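Local coordinates for transcriptional regulator, LacI family protein (Rhodococcus jostii, PDB 3K9C) that probably binds cis-regulatory DNA as a LacI-family transcription factor, its periplasmic-binding-protein-like core pairing with a second copy, at the interface of chains A and B. Sequence-based numbering; all coordinates share one arbitrary frame. Chains: chain A/B, Transcriptional regulator, LacI family protein.

Contact 1: the interface of chains A and B. Residues chain A 19, 46-48, 53; chain B 34, 46.
With CG anti to the backbone N (chi1 -172°) and the chain extended as far as NE, A:Arg53 lays its guanidinium flat over one face of the B:Tyr34 ring. The two planes are 15° apart; NE of A:Arg53 lies over the ring face, offset toward its rim, as a cation-pi contact, and CE2 of B:Tyr34 sits over the guanidinium centre, 3.4 Å from CZ. Rotation of the guanidinium is fixed within its own chain: NH1 donates in plane to the hydroxyl OG of A:Ser47 at 2.9 Å and to the carbonyl O of A:Ala48 at 2.7 Å. The phenol is anchored separately, since the backbone N of A:Ala48 gives a nearly straight bond (171° at H) to OH of B:Tyr34 at 3.1 Å. Water 1 also joins that OH, at 2.8 Å, to the carbonyl O of A:Leu46. Beside the ring, CB of A:Ala48 packs 3.7 Å from CE1 of B:Tyr34 and touches the methyl CD1 of B:Leu46. An alanine in place of A:Arg53 would probably leave that ring face without its cationic cover and the phenol freer to shift. Helix 24-39 of chain B thus docks its tyrosine against strand 43-49 of chain A, where A:Leu46 and B:Leu46 form an antiparallel bridge.

Contact 2: the interface of chains A and B. Residues chain A 22, 169-170, 195; chain B 224, 228, 230.
The guanidinium of B:Arg224 presents one face to A:Arg195 and its edge to the carboxylate of A:Glu169, in the periplasmic-binding-protein-like core typical of LacI-family regulators. A bend at chi3 (-63°) turns the B:Arg224 guanidinium toward both. The two guanidinium planes lie 18° apart and are stacked, with CZ of A:Arg195 3.5 Å from CZ of B:Arg224. At the edge, the carboxylate is nearly coplanar with the B:Arg224 guanidinium, and the side chains meet tip to tip. The salt bridge is end-on and two-pronged: NH2 of B:Arg224 donates to OE1 of A:Glu169 at 2.8 Å, while NH1 donates to OE2 at 3.0 Å. Both oxygens use their syn lone pairs, and the bonds are close to straight. Because the carboxylate pairs with B:Arg224 and NE of A:Arg195 is also 3.6 Å from OE1 of A:Glu169, it would probably offset part of the repulsion between the stacked arginines. At the tip of A:Arg195, NH1 and NH2 both donate to the one carbonyl O of A:Gln22, in bent bonds tilted from the guanidinium plane. The amide OE1 of A:Gln22 receives a weak bond from NE of B:Arg224. On the apolar flank, CD1 of B:Ile228 packs 3.5 Å from the carboxylate carbon CD of A:Glu169, the side chains crossing at about a right angle. B:His230 turns its ring edge toward CB of A:Glu169, NE2 lying 3.9 Å away.

Contact 3: the interface of chains A and B. Residues chain A 19, 27, 30-31, 46; chain B 19, 21-22, 48, 50.
Apolar packing dominates where B:Leu21 presses its methyl CD2 against helix 24-39 of chain A. With CG anti to the backbone N (chi1 -151°, well off the staggered value), this branch reaches the helix surface between A:Gly27, A:Val30 and A:Glu31. CD2 of B:Leu21 lies 4.0 Å from CA of A:Gly27 and 3.9 Å from CG1 of A:Val30, and it also meets CB of A:Glu31 at 4.1 Å. With no side chain on A:Gly27 to intervene, B:Gln22 probably can approach too, its CG standing 3.9 Å from CA of the glycine. Farther along, CB of B:Ala50 sits against the carboxylate end of A:Glu31, 3.6 Å from CD. The extended glutamate chain, CG anti to the backbone N (chi1 177°), carries the carboxylate out to the loop of chain B. More loosely, CD1 of A:Leu46 approaches CB of B:Ala48 at 4.2 Å, and the A:Phe19 and B:Phe19 rings come near each other at their CZ tips.

Polar contact is indirect. Water 2 links OE1 of A:Glu31, 2.5 Å away, to the amide NE2 of B:Gln22, 2.9 Å away. An alanine in place of A:Glu31 would probably leave this water without its carboxylate mate and open a gap beside B:Ala50.

Leucine against helix gives the pairing of the two chains a hydrophobic part close to their two-fold axis, with the water bridge at its margin.

Contact 4: the interface of chains A and B. Residues chain A 24, 27-28, 224; chain B 21-22.
Water 3 is gripped from both chains: the amide OE1 of B:Gln22 lies 3.0 Å from it, and the carboxylate OD2 of A:Asp28 2.9 Å. The backbone N of A:Arg224 also reaches it, at 2.6 Å and nearly straight, whereas the contact from the carbonyl O of A:Pro24 is weak. The other end of the B:Gln22 amide bonds directly across the interface, NE2 donating to OD1 of A:Asp28 at 3.3 Å. This bond is long and bent (146° at H), and the donor approaches from above the carboxylate plane, 49° out of it. The two flat groups are steeply turned against each other, and the side chains cross at about a right angle. Direct bond and water together tie both ends of the amide to A:Asp28, which should restrain its rotation and is consistent with the modelled orientation of the amide.

An extended chain beyond CG, with chi2 of -163°, carries the B:Gln22 amide between the start of helix 24-39 and A:Arg224. Its carbon CD packs 3.9 Å from CD of A:Arg224, the side chains running past each other in opposite directions and their flat groups almost perpendicular.

By touching both the helix start and A:Arg224, B:Gln22 joins two separate segments of chain A to one loop of chain B, and so probably helps hold the pair in register.

Contact 1: the interface of chains A and B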
loop_
_atom_site.group_PDB
_atom_site.type_symbol
_atom_site.label_atom_id
_atom_site.label_comp_id
_atom_site.label_asym_id
_atom_site.label_seq_id
_atom_site.Cartn_x
_atom_site.Cartn_y
_atom_site.Cartn_z
ATOM N N PHE A 19 -6.839 -0.674 11.454
ATOM C CA PHE A 19 -6.444 -1.333 10.207
ATOM C C PHE A 19 -4.917 -1.354 10.067
ATOM O O PHE A 19 -4.212 -0.647 10.791
ATOM C CB PHE A 19 -7.050 -0.578 9.022
ATOM C CG PHE A 19 -6.322 0.690 8.688
ATOM C CD1 PHE A 19 -5.611 0.808 7.491
ATOM C CD2 PHE A 19 -6.288 1.745 9.595
ATOM C CE1 PHE A 19 -4.873 1.961 7.208
ATOM C CE2 PHE A 19 -5.556 2.897 9.322
ATOM C CZ PHE A 19 -4.845 3.007 8.128
ATOM N N LEU A 46 -9.698 6.490 12.564
ATOM C CA LEU A 46 -8.746 5.451 12.184
ATOM C C LEU A 46 -7.569 5.416 13.150
ATOM O O LEU A 46 -7.099 6.450 13.607
ATOM C CB LEU A 46 -8.194 5.706 10.785
ATOM C CG LEU A 46 -9.036 5.455 9.543
ATOM C CD1 LEU A 46 -8.262 5.957 8.329
ATOM C CD2 LEU A 46 -9.334 3.973 9.405
ATOM N N SER A 47 -7.102 4.215 13.457
ATOM C CA SER A 47 -5.950 4.039 14.330
ATOM C C SER A 47 -5.161 2.951 13.619
ATOM O O SER A 47 -5.579 1.791 13.579
ATOM C CB SER A 47 -6.376 3.574 15.719
ATOM O OG SER A 47 -5.240 3.448 16.555
ATOM N N ALA A 48 -4.030 3.347 13.049
ATOM C CA ALA A 48 -3.198 2.443 12.278
ATOM C C ALA A 48 -2.299 1.508 13.050
ATOM O O ALA A 48 -1.757 1.860 14.100
ATOM C CB ALA A 48 -2.355 3.244 11.292
ATOM N N ARG A 53 4.033 0.098 15.588
ATOM C CA ARG A 53 2.852 0.489 16.360
ATOM C C ARG A 53 1.951 -0.738 16.475
ATOM O O ARG A 53 1.162 -1.047 15.568
ATOM C CB ARG A 53 2.103 1.644 15.673
ATOM C CG ARG A 53 0.956 2.245 16.507
ATOM C CD ARG A 53 0.523 3.622 15.981
ATOM N NE ARG A 53 -0.313 4.348 16.943
ATOM C CZ ARG A 53 -1.648 4.331 16.975
ATOM N NH1 ARG A 53 -2.347 3.624 16.090
ATOM N NH2 ARG A 53 -2.288 5.039 17.894
ATOM N N TYR B 34 3.279 9.097 13.838
ATOM C CA TYR B 34 2.670 8.529 15.031
ATOM C C TYR B 34 3.727 8.430 16.129
ATOM O O TYR B 34 3.487 8.823 17.271
ATOM C CB TYR B 34 2.147 7.125 14.746
ATOM C CG TYR B 34 0.671 7.012 14.430
ATOM C CD1 TYR B 34 0.250 6.480 13.216
ATOM C CD2 TYR B 34 -0.305 7.350 15.379
ATOM C CE1 TYR B 34 -1.103 6.270 12.944
ATOM C CE2 TYR B 34 -1.667 7.148 15.119
ATOM C CZ TYR B 34 -2.055 6.602 13.898
ATOM O OH TYR B 34 -3.378 6.363 13.620
ATOM N N LEU B 46 -5.939 10.474 12.096
ATOM C CA LEU B 46 -5.785 10.364 10.654
ATOM C C LEU B 46 -7.122 10.629 9.990
ATOM O O LEU B 46 -8.172 10.346 10.560
ATOM C CB LEU B 46 -5.371 8.950 10.265
ATOM C CG LEU B 46 -4.144 8.313 10.895
ATOM C CD1 LEU B 46 -4.128 6.826 10.549
ATOM C CD2 LEU B 46 -2.910 9.019 10.399
HETATM O O HOH W 1 -5.357 7.776 14.918
#

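Contact 2: the interface of chains A and B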
loop_
_atom_site.group_PDB
_atom_site.type_symbol
_atom_site.label_atom_id
_atom_site.label_comp_id
_atom_site.label_asym_id
_atom_site.label_seq_id
_atom_site.Cartn_x
_atom_site.Cartn_y
_atom_site.Cartn_z
ATOM N N GLN A 22 0.062 -0.827 5.827
ATOM C CA GLN A 22 0.561 -1.269 4.524
ATOM C C GLN A 22 -0.165 -2.459 3.905
ATOM O O GLN A 22 0.430 -3.226 3.156
ATOM C CB GLN A 22 2.071 -1.563 4.608
ATOM C CG GLN A 22 2.583 -1.970 5.991
ATOM C CD GLN A 22 4.093 -2.173 6.020
ATOM O OE1 GLN A 22 4.608 -3.166 5.500
ATOM N NE2 GLN A 22 4.809 -1.226 6.616
ATOM N N GLU A 169 5.079 -10.066 -0.232
ATOM C CA GLU A 169 5.602 -10.483 -1.524
ATOM C C GLU A 169 6.757 -11.467 -1.410
ATOM O O GLU A 169 6.899 -12.360 -2.248
ATOM C CB GLU A 169 6.063 -9.264 -2.328
ATOM C CG GLU A 169 5.005 -8.202 -2.499
ATOM C CD GLU A 169 5.160 -7.052 -1.516
ATOM O OE1 GLU A 169 5.363 -7.311 -0.308
ATOM O OE2 GLU A 169 5.072 -5.886 -1.963
ATOM N N THR A 170 7.585 -11.305 -0.383
ATOM C CA THR A 170 8.730 -12.192 -0.203
ATOM C C THR A 170 8.285 -13.623 0.073
ATOM O O THR A 170 8.797 -14.570 -0.520
ATOM C CB THR A 170 9.634 -11.717 0.958
ATOM O OG1 THR A 170 10.080 -10.381 0.701
ATOM C CG2 THR A 170 10.856 -12.626 1.087
ATOM N N ARG A 195 -0.913 -9.649 -2.617
ATOM C CA ARG A 195 0.468 -9.225 -2.378
ATOM C C ARG A 195 1.367 -10.448 -2.473
ATOM O O ARG A 195 2.429 -10.406 -3.088
ATOM C CB ARG A 195 0.612 -8.568 -1.006
ATOM C CG ARG A 195 2.052 -8.332 -0.596
ATOM C CD ARG A 195 2.132 -7.470 0.642
ATOM N NE ARG A 195 2.007 -6.058 0.309
ATOM C CZ ARG A 195 1.842 -5.095 1.208
ATOM N NH1 ARG A 195 1.774 -5.407 2.498
ATOM N NH2 ARG A 195 1.759 -3.823 0.820
ATOM N N ARG B 224 8.831 0.906 1.180
ATOM C CA ARG B 224 8.860 -0.545 1.358
ATOM C C ARG B 224 9.019 -1.303 0.047
ATOM O O ARG B 224 9.571 -2.400 0.017
ATOM C CB ARG B 224 7.587 -1.032 2.068
ATOM C CG ARG B 224 6.307 -0.921 1.245
ATOM C CD ARG B 224 5.122 -1.568 1.963
ATOM N NE ARG B 224 5.314 -3.004 2.166
ATOM C CZ ARG B 224 5.186 -3.921 1.214
ATOM N NH1 ARG B 224 4.855 -3.558 -0.020
ATOM N NH2 ARG B 224 5.401 -5.202 1.493
ATOM N N ILE B 228 12.109 -4.503 -0.733
ATOM C CA ILE B 228 11.676 -5.883 -0.900
ATOM C C ILE B 228 12.855 -6.686 -1.427
ATOM O O ILE B 228 13.450 -6.332 -2.437
ATOM C CB ILE B 228 10.497 -6.002 -1.894
ATOM C CG1 ILE B 228 9.266 -5.297 -1.320
ATOM C CG2 ILE B 228 10.190 -7.466 -2.157
ATOM C CD1 ILE B 228 8.092 -5.215 -2.278
ATOM N N HIS B 230 13.510 -9.285 -3.306
ATOM C CA HIS B 230 13.728 -9.631 -4.710
ATOM C C HIS B 230 13.622 -8.446 -5.664
ATOM O O HIS B 230 13.814 -8.594 -6.870
ATOM C CB HIS B 230 12.778 -10.758 -5.147
ATOM C CG HIS B 230 11.329 -10.414 -5.029
ATOM N ND1 HIS B 230 10.603 -9.871 -6.067
ATOM C CD2 HIS B 230 10.472 -10.509 -3.982
ATOM C CE1 HIS B 230 9.365 -9.643 -5.667
ATOM N NE2 HIS B 230 9.261 -10.021 -4.405
#

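Contact 3: the interface of chains A and B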
loop_
_atom_site.group_PDB
_atom_site.type_symbol
_atom_site.label_atom_id
_atom_site.label_comp_id
_atom_site.label_asym_id
_atom_site.label_seq_id
_atom_site.Cartn_x
_atom_site.Cartn_y
_atom_site.Cartn_z
ATOM N N PHE A 19 -6.839 -0.674 11.454
ATOM C CA PHE A 19 -6.444 -1.333 10.207
ATOM C C PHE A 19 -4.917 -1.354 10.067
ATOM O O PHE A 19 -4.212 -0.647 10.791
ATOM C CB PHE A 19 -7.050 -0.578 9.022
ATOM C CG PHE A 19 -6.322 0.690 8.688
ATOM C CD1 PHE A 19 -5.611 0.808 7.491
ATOM C CD2 PHE A 19 -6.288 1.745 9.595
ATOM C CE1 PHE A 19 -4.873 1.961 7.208
ATOM C CE2 PHE A 19 -5.556 2.897 9.322
ATOM C CZ PHE A 19 -4.845 3.007 8.128
ATOM N N GLY A 27 -6.909 -1.306 2.924
ATOM C CA GLY A 27 -7.085 -0.026 2.263
ATOM C C GLY A 27 -8.471 0.011 1.633
ATOM O O GLY A 27 -9.214 0.988 1.789
ATOM N N VAL A 30 -11.160 0.109 4.442
ATOM C CA VAL A 30 -11.231 1.417 5.075
ATOM C C VAL A 30 -11.966 2.423 4.197
ATOM O O VAL A 30 -12.872 3.111 4.665
ATOM C CB VAL A 30 -9.817 1.957 5.429
ATOM C CG1 VAL A 30 -9.891 3.436 5.808
ATOM C CG2 VAL A 30 -9.248 1.157 6.589
ATOM N N GLU A 31 -11.577 2.514 2.930
ATOM C CA GLU A 31 -12.240 3.434 2.020
ATOM C C GLU A 31 -13.745 3.159 2.021
ATOM O O GLU A 31 -14.551 4.082 2.060
ATOM C CB GLU A 31 -11.686 3.289 0.592
ATOM C CG GLU A 31 -12.389 4.179 -0.425
ATOM C CD GLU A 31 -11.742 4.159 -1.806
ATOM O OE1 GLU A 31 -10.764 3.403 -2.009
ATOM O OE2 GLU A 31 -12.222 4.906 -2.688
ATOM N N LEU A 46 -9.698 6.490 12.564
ATOM C CA LEU A 46 -8.746 5.451 12.184
ATOM C C LEU A 46 -7.569 5.416 13.150
ATOM O O LEU A 46 -7.099 6.450 13.607
ATOM C CB LEU A 46 -8.194 5.706 10.785
ATOM C CG LEU A 46 -9.036 5.455 9.543
ATOM C CD1 LEU A 46 -8.262 5.957 8.329
ATOM C CD2 LEU A 46 -9.334 3.973 9.405
ATOM N N PHE B 19 -3.752 12.110 4.749
ATOM C CA PHE B 19 -2.842 11.318 3.907
ATOM C C PHE B 19 -3.584 10.451 2.893
ATOM O O PHE B 19 -4.765 10.142 3.070
ATOM C CB PHE B 19 -1.969 10.401 4.774
ATOM C CG PHE B 19 -2.673 9.160 5.228
ATOM C CD1 PHE B 19 -2.358 7.927 4.674
ATOM C CD2 PHE B 19 -3.670 9.227 6.192
ATOM C CE1 PHE B 19 -3.028 6.773 5.075
ATOM C CE2 PHE B 19 -4.345 8.088 6.600
ATOM C CZ PHE B 19 -4.024 6.858 6.044
ATOM N N LEU B 21 -4.600 7.130 1.265
ATOM C CA LEU B 21 -4.713 5.710 1.566
ATOM C C LEU B 21 -3.970 4.898 0.492
ATOM O O LEU B 21 -4.033 5.209 -0.697
ATOM C CB LEU B 21 -6.190 5.305 1.598
ATOM C CG LEU B 21 -6.574 4.139 2.512
ATOM C CD1 LEU B 21 -6.181 4.466 3.940
ATOM C CD2 LEU B 21 -8.077 3.877 2.426
ATOM N N GLN B 22 -3.255 3.866 0.917
ATOM C CA GLN B 22 -2.525 3.021 -0.022
ATOM C C GLN B 22 -1.416 3.724 -0.822
ATOM O O GLN B 22 -1.093 3.305 -1.931
ATOM C CB GLN B 22 -3.501 2.357 -1.000
ATOM C CG GLN B 22 -4.634 1.615 -0.322
ATOM C CD GLN B 22 -5.326 0.646 -1.253
ATOM O OE1 GLN B 22 -4.694 -0.263 -1.790
ATOM N NE2 GLN B 22 -6.632 0.828 -1.446
ATOM N N ALA B 48 -8.255 10.013 6.004
ATOM C CA ALA B 48 -7.751 9.537 4.727
ATOM C C ALA B 48 -8.373 10.104 3.462
ATOM O O ALA B 48 -9.566 10.403 3.408
ATOM C CB ALA B 48 -7.834 8.014 4.689
ATOM N N ALA B 50 -8.963 9.265 -0.561
ATOM C CA ALA B 50 -9.059 8.130 -1.480
ATOM C C ALA B 50 -9.918 8.544 -2.670
ATOM O O ALA B 50 -10.581 9.577 -2.624
ATOM C CB ALA B 50 -9.676 6.938 -0.778
HETATM O O HOH W 2 -8.433 3.036 -1.165
#

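Contact 4: the interface of chains A and B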
loop_
_atom_site.group_PDB
_atom_site.type_symbol
_atom_site.label_atom_id
_atom_site.label_comp_id
_atom_site.label_asym_id
_atom_site.label_seq_id
_atom_site.Cartn_x
_atom_site.Cartn_y
_atom_site.Cartn_z
ATOM N N PRO A 24 -3.087 -3.627 1.363
ATOM C CA PRO A 24 -4.018 -3.285 0.277
ATOM C C PRO A 24 -5.483 -3.610 0.585
ATOM O O PRO A 24 -6.357 -2.785 0.356
ATOM C CB PRO A 24 -3.497 -4.101 -0.899
ATOM C CG PRO A 24 -2.030 -4.213 -0.605
ATOM C CD PRO A 24 -2.010 -4.502 0.864
ATOM N N GLY A 27 -6.909 -1.306 2.924
ATOM C CA GLY A 27 -7.085 -0.026 2.263
ATOM C C GLY A 27 -8.471 0.011 1.633
ATOM O O GLY A 27 -9.214 0.988 1.789
ATOM N N ASP A 28 -8.833 -1.055 0.921
ATOM C CA ASP A 28 -10.149 -1.103 0.301
ATOM C C ASP A 28 -11.229 -1.078 1.376
ATOM O O ASP A 28 -12.177 -0.305 1.292
ATOM C CB ASP A 28 -10.304 -2.355 -0.569
ATOM C CG ASP A 28 -9.364 -2.352 -1.760
ATOM O OD1 ASP A 28 -9.044 -1.253 -2.256
ATOM O OD2 ASP A 28 -8.956 -3.444 -2.207
ATOM N N ARG A 224 -5.918 -3.452 -5.278
ATOM C CA ARG A 224 -5.393 -2.610 -6.346
ATOM C C ARG A 224 -4.275 -3.310 -7.104
ATOM O O ARG A 224 -4.029 -3.013 -8.264
ATOM C CB ARG A 224 -4.880 -1.274 -5.788
ATOM C CG ARG A 224 -3.697 -1.379 -4.819
ATOM C CD ARG A 224 -3.155 0.019 -4.485
ATOM N NE ARG A 224 -2.653 0.683 -5.688
ATOM C CZ ARG A 224 -1.488 0.403 -6.272
ATOM N NH1 ARG A 224 -0.687 -0.521 -5.762
ATOM N NH2 ARG A 224 -1.133 1.029 -7.389
ATOM N N LEU B 21 -4.600 7.130 1.265
ATOM C CA LEU B 21 -4.713 5.710 1.566
ATOM C C LEU B 21 -3.970 4.898 0.492
ATOM O O LEU B 21 -4.033 5.209 -0.697
ATOM C CB LEU B 21 -6.190 5.305 1.598
ATOM C CG LEU B 21 -6.574 4.139 2.512
ATOM C CD1 LEU B 21 -6.181 4.466 3.940
ATOM C CD2 LEU B 21 -8.077 3.877 2.426
ATOM N N GLN B 22 -3.255 3.866 0.917
ATOM C CA GLN B 22 -2.525 3.021 -0.022
ATOM C C GLN B 22 -1.416 3.724 -0.822
ATOM O O GLN B 22 -1.093 3.305 -1.931
ATOM C CB GLN B 22 -3.501 2.357 -1.000
ATOM C CG GLN B 22 -4.634 1.615 -0.322
ATOM C CD GLN B 22 -5.326 0.646 -1.253
ATOM O OE1 GLN B 22 -4.694 -0.263 -1.790
ATOM N NE2 GLN B 22 -6.632 0.828 -1.446
HETATM O O HOH W 3 -6.293 -2.611 -2.873
#

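Contacts 3 and 4 are close neighbours, their C-alpha centres about 6 Å apart, and share A:Gly27, B:Leu21 and B:Gln22. Contact 1 lies about 10 Å from contact 3, with A:Phe19 and A:Leu46 in common. Contact 2 is more distant, about 15 Å from contact 4 and 21 Å from contact 1. Helix 24-39 recurs, of chain B in contact 1 and of chain A in contacts 3 and 4, whereas residues 22 and 224 serve contacts 2 and 4 from opposite chains. Repeated by the two-fold symmetry, the patches form one extended interface, consistent with the dimers usual in LacI-family regulators, although the structure alone does not prove the assembly in solution.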